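Local coordinates for flagellar brake protein YcgR (Escherichia coli K-12, PDB 5Y6H) that acts as a flagellar brake, slowing the motor when bound to c-di-GMP, and is represented here by its N-terminal domain, which is involved in FliG binding, at residues A27-L39 / D61-A75. Sequence-based numbering, arbitrary orientation.
Sequences AIPLRLSWNGGQL and DNIAVLKAQHITITA
Trp34 lies against helix 61-67 like a flat plate, and Val65 places CG2 over the face of its six-membered ring. This is a CH-pi contact, 20° off the ring normal, though its exact closeness is doubtful. Ala64 adds its CB obliquely, 3.6 Å from Trp34 NE1. Ala68 packs its CB against Trp34 CB, 3.8 Å away. The indole reaches the helix because chi1 of 64° sets CG between the backbone N and the carbonyl carbon. Toward the rim of its opposite face lie Gly37 O and Gln38 N, at the start of the hairpin's return strand. Leu39 CD2 fits a hollow between Val65, Asn62 and Asp61. Strands 30-34 and 71-75 are antiparallel neighbours in the antiparallel sheet of the PilZN domain. Four backbone hydrogen bonds join them, two between Arg31 and Thr74 and two between Ser33 and Thr72. On one face Leu32 lies alongside Ile73, with Leu32 CD1 3.9 Å from Ile73 CG1. Leu32 CG meets Ile71 CG2. Phe100 of strand 97-102 packs on Leu32. Further along, Ala75 CB is the small knob between Ile28 CD1 and Leu30 CD2, at 3.8 and 3.6 Å. Leu23 of helix 13-26 touches all three residues. On the other face one water bonds to Arg31 O, Ser33 OG and Thr74 OG1. The Arg31 side chain passes obliquely over Thr74, its CB 3.2 Å from Thr74 OG1. A second water bridges Asn35 N and His70 O beyond the strand ends.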
# COMPACT_ATOMS: atom_id res chain seq x y z
N ALA A 27 9.15 7.29 -2.61
CA ALA A 27 9.83 6.29 -1.79
C ALA A 27 9.75 6.61 -0.30
O ALA A 27 10.73 6.48 0.44
CB ALA A 27 11.29 6.12 -2.23
N ILE A 28 8.58 7.04 0.15
CA ILE A 28 8.36 7.30 1.57
C ILE A 28 7.85 6.03 2.24
O ILE A 28 7.37 5.12 1.55
CB ILE A 28 7.38 8.47 1.77
CG1 ILE A 28 6.03 8.17 1.13
CG2 ILE A 28 7.99 9.76 1.25
CD1 ILE A 28 4.94 9.13 1.59
N PRO A 29 7.95 5.91 3.56
CA PRO A 29 7.48 4.69 4.22
C PRO A 29 5.97 4.53 4.11
O PRO A 29 5.22 5.51 4.04
CB PRO A 29 7.90 4.88 5.68
CG PRO A 29 8.92 5.97 5.67
CD PRO A 29 8.57 6.85 4.52
N LEU A 30 5.54 3.28 4.09
CA LEU A 30 4.13 2.93 4.15
C LEU A 30 3.84 2.30 5.51
O LEU A 30 4.73 1.74 6.15
CB LEU A 30 3.74 1.93 3.06
CG LEU A 30 4.11 2.18 1.60
CD1 LEU A 30 3.53 1.07 0.73
CD2 LEU A 30 3.63 3.54 1.11
N ARG A 31 2.59 2.40 5.94
CA ARG A 31 2.10 1.62 7.07
C ARG A 31 1.02 0.67 6.58
O ARG A 31 0.05 1.10 5.94
CB ARG A 31 1.54 2.52 8.18
CG ARG A 31 0.86 1.74 9.30
CD ARG A 31 0.32 2.65 10.38
NE ARG A 31 1.34 3.54 10.92
CZ ARG A 31 1.09 4.66 11.59
NH1 ARG A 31 2.09 5.41 12.04
NH2 ARG A 31 -0.17 5.02 11.82
N LEU A 32 1.22 -0.62 6.84
CA LEU A 32 0.21 -1.65 6.58
C LEU A 32 -0.48 -1.96 7.90
O LEU A 32 0.17 -2.34 8.87
CB LEU A 32 0.84 -2.92 6.01
CG LEU A 32 1.07 -3.07 4.50
CD1 LEU A 32 1.64 -1.80 3.87
CD2 LEU A 32 1.99 -4.26 4.23
N SER A 33 -1.80 -1.80 7.94
CA SER A 33 -2.58 -2.05 9.14
C SER A 33 -3.65 -3.10 8.86
O SER A 33 -4.29 -3.08 7.80
CB SER A 33 -3.22 -0.77 9.66
OG SER A 33 -2.25 0.22 9.96
N TRP A 34 -3.85 -4.00 9.82
CA TRP A 34 -4.88 -5.03 9.72
C TRP A 34 -5.51 -5.22 11.09
O TRP A 34 -5.06 -4.66 12.09
CB TRP A 34 -4.31 -6.35 9.20
CG TRP A 34 -3.30 -6.98 10.12
CD1 TRP A 34 -3.51 -8.00 11.00
CD2 TRP A 34 -1.92 -6.61 10.25
NE1 TRP A 34 -2.34 -8.30 11.67
CE2 TRP A 34 -1.35 -7.46 11.23
CE3 TRP A 34 -1.11 -5.65 9.64
CZ2 TRP A 34 -0.02 -7.37 11.60
CZ3 TRP A 34 0.22 -5.57 10.01
CH2 TRP A 34 0.75 -6.42 10.98
N ASN A 35 -6.57 -6.02 11.12
CA ASN A 35 -7.22 -6.36 12.39
C ASN A 35 -6.27 -7.19 13.24
O ASN A 35 -6.24 -8.42 13.11
CB ASN A 35 -8.54 -7.10 12.14
CG ASN A 35 -9.38 -7.20 13.39
OD1 ASN A 35 -9.23 -6.40 14.32
ND2 ASN A 35 -10.26 -8.19 13.43
N GLY A 36 -5.47 -6.54 14.08
CA GLY A 36 -4.51 -7.27 14.89
C GLY A 36 -3.12 -6.66 14.99
O GLY A 36 -2.37 -7.03 15.89
N GLY A 37 -2.76 -5.76 14.09
CA GLY A 37 -1.43 -5.17 14.17
C GLY A 37 -1.16 -4.22 13.02
O GLY A 37 -2.06 -3.85 12.26
N GLN A 38 0.11 -3.80 12.93
CA GLN A 38 0.58 -2.90 11.89
C GLN A 38 2.07 -3.13 11.66
O GLN A 38 2.78 -3.65 12.53
CB GLN A 38 0.31 -1.43 12.23
CG GLN A 38 1.03 -0.93 13.46
CD GLN A 38 0.83 0.55 13.69
OE1 GLN A 38 1.75 1.35 13.51
NE2 GLN A 38 -0.38 0.93 14.07
N LEU A 39 2.55 -2.74 10.48
CA LEU A 39 3.97 -2.82 10.17
C LEU A 39 4.34 -1.71 9.20
O LEU A 39 3.48 -1.11 8.54
CB LEU A 39 4.37 -4.19 9.59
CG LEU A 39 3.86 -4.65 8.22
CD1 LEU A 39 4.71 -4.12 7.06
CD2 LEU A 39 3.82 -6.17 8.17
N ASP A 61 4.69 -10.42 12.07
CA ASP A 61 3.85 -9.42 11.43
C ASP A 61 3.56 -9.78 9.98
O ASP A 61 2.44 -9.62 9.49
CB ASP A 61 4.50 -8.04 11.50
CG ASP A 61 4.58 -7.50 12.90
OD1 ASP A 61 3.84 -8.00 13.78
OD2 ASP A 61 5.38 -6.56 13.13
N ASN A 62 4.58 -10.28 9.26
CA ASN A 62 4.38 -10.64 7.87
C ASN A 62 3.42 -11.82 7.73
O ASN A 62 2.55 -11.82 6.85
CB ASN A 62 5.73 -10.95 7.23
CG ASN A 62 6.68 -9.76 7.30
OD1 ASN A 62 6.26 -8.62 7.14
ND2 ASN A 62 7.95 -10.03 7.55
N ILE A 63 3.54 -12.81 8.61
CA ILE A 63 2.62 -13.95 8.60
C ILE A 63 1.19 -13.49 8.90
O ILE A 63 0.23 -13.95 8.27
CB ILE A 63 3.08 -15.03 9.59
CG1 ILE A 63 4.45 -15.57 9.17
CG2 ILE A 63 2.07 -16.15 9.67
CD1 ILE A 63 5.12 -16.42 10.22
N ALA A 64 1.04 -12.58 9.87
CA ALA A 64 -0.29 -12.06 10.19
C ALA A 64 -0.90 -11.34 9.00
O ALA A 64 -2.09 -11.53 8.70
CB ALA A 64 -0.21 -11.13 11.40
N VAL A 65 -0.10 -10.54 8.32
CA VAL A 65 -0.56 -9.78 7.16
C VAL A 65 -0.92 -10.65 5.95
O VAL A 65 -1.72 -10.24 5.10
CB VAL A 65 0.48 -8.73 6.72
CG1 VAL A 65 -0.04 -7.94 5.53
CG2 VAL A 65 0.82 -7.81 7.88
N LEU A 66 -0.34 -11.85 5.87
CA LEU A 66 -0.61 -12.73 4.75
C LEU A 66 -1.93 -13.48 4.89
O LEU A 66 -2.45 -14.00 3.90
CB LEU A 66 0.54 -13.72 4.58
CG LEU A 66 1.82 -13.11 3.99
CD1 LEU A 66 3.04 -13.97 4.31
CD2 LEU A 66 1.67 -12.90 2.49
N LYS A 67 -2.48 -13.56 6.11
CA LYS A 67 -3.77 -14.21 6.33
C LYS A 67 -4.88 -13.21 6.62
O LYS A 67 -6.03 -13.62 6.79
CB LYS A 67 -3.67 -15.22 7.48
CG LYS A 67 -3.65 -14.59 8.86
CD LYS A 67 -3.79 -15.64 9.95
CE LYS A 67 -4.00 -14.99 11.32
NZ LYS A 67 -4.56 -15.94 12.32
N ALA A 68 -4.56 -11.92 6.69
CA ALA A 68 -5.59 -10.91 6.90
C ALA A 68 -6.47 -10.79 5.67
O ALA A 68 -6.04 -11.01 4.53
CB ALA A 68 -4.95 -9.56 7.23
N GLN A 69 -7.73 -10.43 5.90
CA GLN A 69 -8.69 -10.35 4.80
C GLN A 69 -8.97 -8.92 4.35
O GLN A 69 -9.66 -8.74 3.34
CB GLN A 69 -9.99 -11.05 5.19
CG GLN A 69 -9.76 -12.50 5.49
CD GLN A 69 -10.82 -13.08 6.36
OE1 GLN A 69 -11.66 -13.83 5.89
NE2 GLN A 69 -10.80 -12.75 7.65
N HIS A 70 -8.47 -7.93 5.07
CA HIS A 70 -8.43 -6.56 4.57
C HIS A 70 -7.21 -5.88 5.18
O HIS A 70 -6.92 -6.06 6.36
CB HIS A 70 -9.71 -5.78 4.92
CG HIS A 70 -10.89 -6.17 4.09
ND1 HIS A 70 -11.94 -6.91 4.59
CD2 HIS A 70 -11.17 -5.94 2.78
CE1 HIS A 70 -12.83 -7.11 3.63
NE2 HIS A 70 -12.39 -6.53 2.53
N ILE A 71 -6.50 -5.12 4.35
CA ILE A 71 -5.27 -4.45 4.76
C ILE A 71 -5.36 -2.99 4.33
O ILE A 71 -5.56 -2.71 3.14
CB ILE A 71 -4.01 -5.11 4.15
CG1 ILE A 71 -3.91 -6.58 4.54
CG2 ILE A 71 -2.76 -4.35 4.56
CD1 ILE A 71 -4.45 -7.54 3.50
N THR A 72 -5.24 -2.08 5.28
CA THR A 72 -5.25 -0.64 5.01
C THR A 72 -3.82 -0.14 4.89
O THR A 72 -2.99 -0.40 5.76
CB THR A 72 -5.99 0.12 6.12
OG1 THR A 72 -7.36 -0.29 6.14
CG2 THR A 72 -5.91 1.62 5.88
N ILE A 73 -3.54 0.58 3.80
CA ILE A 73 -2.21 1.09 3.51
C ILE A 73 -2.24 2.61 3.61
O ILE A 73 -3.08 3.26 2.97
CB ILE A 73 -1.73 0.62 2.13
CG1 ILE A 73 -1.74 -0.92 2.08
CG2 ILE A 73 -0.35 1.17 1.83
CD1 ILE A 73 -1.37 -1.51 0.76
N THR A 74 -1.34 3.17 4.42
CA THR A 74 -1.26 4.61 4.65
C THR A 74 0.16 5.11 4.41
O THR A 74 1.13 4.40 4.67
CB THR A 74 -1.69 4.99 6.08
OG1 THR A 74 -0.96 4.19 7.02
CG2 THR A 74 -3.19 4.73 6.27
N ALA A 75 0.26 6.35 3.95
CA ALA A 75 1.55 7.00 3.76
C ALA A 75 1.32 8.50 3.76
O ALA A 75 0.34 8.98 3.19
CB ALA A 75 2.23 6.57 2.45
O HOH W 1 -2.30 1.92 7.61
O HOH W 2 -7.94 -6.93 8.58
O HOH W 3 4.96 -4.29 14.44